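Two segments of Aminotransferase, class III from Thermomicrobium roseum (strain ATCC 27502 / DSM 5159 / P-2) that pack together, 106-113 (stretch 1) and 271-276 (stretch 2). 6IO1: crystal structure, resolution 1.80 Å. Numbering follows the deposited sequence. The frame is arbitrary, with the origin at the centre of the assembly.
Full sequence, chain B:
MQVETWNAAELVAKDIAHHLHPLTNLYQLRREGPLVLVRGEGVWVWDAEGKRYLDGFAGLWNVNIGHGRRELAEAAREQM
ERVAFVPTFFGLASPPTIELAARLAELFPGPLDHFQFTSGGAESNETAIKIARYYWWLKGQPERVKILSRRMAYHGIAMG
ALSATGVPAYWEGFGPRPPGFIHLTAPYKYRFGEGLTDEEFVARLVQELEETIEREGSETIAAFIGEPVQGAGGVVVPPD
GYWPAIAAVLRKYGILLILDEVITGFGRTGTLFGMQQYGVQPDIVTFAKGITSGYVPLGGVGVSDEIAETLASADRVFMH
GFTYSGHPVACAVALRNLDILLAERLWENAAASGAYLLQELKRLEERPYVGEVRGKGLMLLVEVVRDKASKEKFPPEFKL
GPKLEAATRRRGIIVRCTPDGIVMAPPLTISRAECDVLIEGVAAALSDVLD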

# COMPACT_ATOMS: atom_id res chain seq x y z
N GLU B 106 6.90 0.24 23.32
CA GLU B 106 7.74 1.00 24.25
C GLU B 106 7.90 2.45 23.81
O GLU B 106 7.76 3.38 24.61
CB GLU B 106 9.10 0.33 24.41
CG GLU B 106 10.08 1.16 25.24
CD GLU B 106 11.32 0.39 25.64
OE1 GLU B 106 12.41 1.01 25.71
OE2 GLU B 106 11.22 -0.83 25.87
N LEU B 107 8.21 2.66 22.52
CA LEU B 107 8.56 4.00 22.05
C LEU B 107 7.36 4.93 22.01
O LEU B 107 7.49 6.12 22.33
CB LEU B 107 9.21 3.90 20.67
CG LEU B 107 10.60 3.26 20.66
CD1 LEU B 107 11.15 3.15 19.25
CD2 LEU B 107 11.55 4.05 21.56
N PHE B 108 6.19 4.44 21.62
CA PHE B 108 5.01 5.29 21.57
C PHE B 108 4.47 5.50 22.98
O PHE B 108 4.20 4.52 23.68
CB PHE B 108 3.94 4.70 20.67
CG PHE B 108 4.11 5.02 19.21
CD1 PHE B 108 3.89 6.30 18.74
CD2 PHE B 108 4.50 4.04 18.31
CE1 PHE B 108 4.05 6.61 17.40
CE2 PHE B 108 4.66 4.34 16.97
CZ PHE B 108 4.43 5.62 16.51
N PRO B 109 4.31 6.74 23.43
CA PRO B 109 3.92 6.98 24.83
C PRO B 109 2.54 6.44 25.15
O PRO B 109 1.65 6.39 24.31
CB PRO B 109 3.97 8.51 24.95
CG PRO B 109 4.80 8.98 23.81
CD PRO B 109 4.58 7.99 22.70
N GLY B 110 2.38 6.04 26.41
CA GLY B 110 1.10 5.62 26.93
C GLY B 110 0.64 4.27 26.42
O GLY B 110 1.43 3.45 25.95
N PRO B 111 -0.68 4.03 26.48
CA PRO B 111 -1.20 2.70 26.14
C PRO B 111 -1.31 2.46 24.64
O PRO B 111 -2.04 1.56 24.21
CB PRO B 111 -2.58 2.69 26.80
CG PRO B 111 -2.96 4.12 26.99
CD PRO B 111 -1.73 4.97 26.89
N LEU B 112 -0.57 3.23 23.83
CA LEU B 112 -0.47 2.96 22.40
C LEU B 112 0.44 1.75 22.24
O LEU B 112 1.64 1.85 21.96
CB LEU B 112 0.06 4.17 21.65
CG LEU B 112 -0.89 5.35 21.45
CD1 LEU B 112 -0.13 6.54 20.90
CD2 LEU B 112 -2.03 4.97 20.51
N ASP B 113 -0.14 0.57 22.44
CA ASP B 113 0.63 -0.65 22.56
C ASP B 113 0.26 -1.75 21.57
O ASP B 113 0.88 -2.82 21.62
CB ASP B 113 0.51 -1.22 23.98
CG ASP B 113 1.26 -0.38 25.01
OD1 ASP B 113 2.12 0.43 24.61
OD2 ASP B 113 0.99 -0.55 26.22
N THR B 271 11.60 15.95 18.17
CA THR B 271 11.35 14.88 19.12
C THR B 271 11.08 13.62 18.32
O THR B 271 10.89 13.67 17.10
CB THR B 271 10.15 15.18 20.04
OG1 THR B 271 8.99 15.42 19.24
CG2 THR B 271 10.43 16.41 20.90
N LEU B 272 11.06 12.47 19.00
CA LEU B 272 10.85 11.21 18.30
C LEU B 272 9.51 11.22 17.56
O LEU B 272 9.43 10.78 16.41
CB LEU B 272 10.93 10.03 19.26
CG LEU B 272 10.91 8.67 18.58
CD1 LEU B 272 12.01 8.59 17.52
CD2 LEU B 272 11.06 7.54 19.59
N PHE B 273 8.46 11.72 18.21
CA PHE B 273 7.15 11.82 17.58
C PHE B 273 6.57 13.20 17.81
O PHE B 273 6.86 13.86 18.82
CB PHE B 273 6.19 10.75 18.11
CG PHE B 273 6.68 9.34 17.90
CD1 PHE B 273 6.83 8.83 16.63
CD2 PHE B 273 7.00 8.54 18.99
CE1 PHE B 273 7.29 7.54 16.43
CE2 PHE B 273 7.46 7.25 18.80
CZ PHE B 273 7.60 6.75 17.52
N GLY B 274 5.74 13.64 16.86
CA GLY B 274 5.12 14.95 16.97
C GLY B 274 4.16 15.08 18.13
O GLY B 274 3.95 16.18 18.65
N MET B 275 3.55 13.96 18.55
CA MET B 275 2.64 14.00 19.70
C MET B 275 3.34 14.54 20.94
O MET B 275 2.72 15.24 21.75
CB MET B 275 2.05 12.61 19.97
CG MET B 275 3.05 11.51 20.33
SD MET B 275 2.40 9.84 20.17
CE MET B 275 1.59 9.60 21.75
N GLN B 276 4.63 14.22 21.11
CA GLN B 276 5.37 14.74 22.24
C GLN B 276 5.55 16.26 22.14
O GLN B 276 5.49 16.96 23.16
CB GLN B 276 6.73 14.06 22.35
CG GLN B 276 7.53 14.50 23.57
CD GLN B 276 8.78 13.68 23.80
OE1 GLN B 276 9.00 12.66 23.14
NE2 GLN B 276 9.61 14.11 24.75

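The contact between residues 106-113 and 271-276 is held mainly by apolar and aromatic side-chain packing, with one backbone oxygen at a ring edge; no hydrogen bond crosses it, and about 333 Å² of surface is buried, both sides summed. The two stretches lie far apart in sequence: touching residues are at least 163 positions apart.

Aromatic stacking forms the centre of the contact. The rings of F108 and F273 make an offset stack, with centroids 4.0 Å apart and planes inclined by only 13°, so that each ring covers one face of the other. The closest approach, 3.4 Å from F108 CZ to F273 CE1, is typical of aromatic carbons in van der Waals contact. The two residues reach this arrangement differently. The CA-to-CB bond of F273 points toward stretch 1, whereas that of F108 runs sideways and its ring end comes nearer to stretch 2. F108 is also the first residue to leave helical phi/psi after the helix that includes E106 and L107, so the stack lies where the chain turns out of that helix. Both phenylalanines are buried and have chi1 in the m well.

The edge of the F273 ring meets the end of the helix. The carbonyl oxygen L107 O lies near the ring plane, 3.7 Å from F273 CE2, a position in which it faces the electropositive rim of the ring and not its electron-rich face. L107 CB adds an apolar contact to the same ring atom, at 4.2 Å from F273 CE2.

M275 supplies the sulfur-aromatic contact. Its SD lies 5.4 Å from the centroid of the F108 ring and 86° off the ring normal, which places the sulfur almost in the ring plane, at the edge; the nearest ring atom, F108 CD1, is 4.1 Å from M275 SD. The F108 ring thus has F273 over one face and sulfur at its edge.

The remaining contacts are apolar. Beyond the sulfur, M275 CE touches two side chains of stretch 1, 3.5 Å from P109 CD and 3.6 Å from L112 CD1. A single methyl group therefore contacts the two residues that flank G110 and P111 in sequence, neither of which touches stretch 2. M275 has the largest covered area of any residue here, 73 Å², followed by F273 with 69 Å². P109 also approaches F273, but more loosely, with P109 CD 4.5 Å from F273 CD2. At the other end of the contact, L107 CD2 and L272 CD2 meet at 4.0 Å, both residues directing their CA-to-CB bonds toward the opposing stretch.

Hydrogen bonds form within each stretch but not between them. In stretch 2, F273 O accepts two hydrogen bonds, from T271 OG1 at 2.7 Å and from Q276 N at 3.2 Å, linking the T271 side chain and the Q276 backbone to the carbonyl of the stacked phenylalanine. In stretch 1, D113 N makes a weak hydrogen bond to P111 O at 2.8 Å.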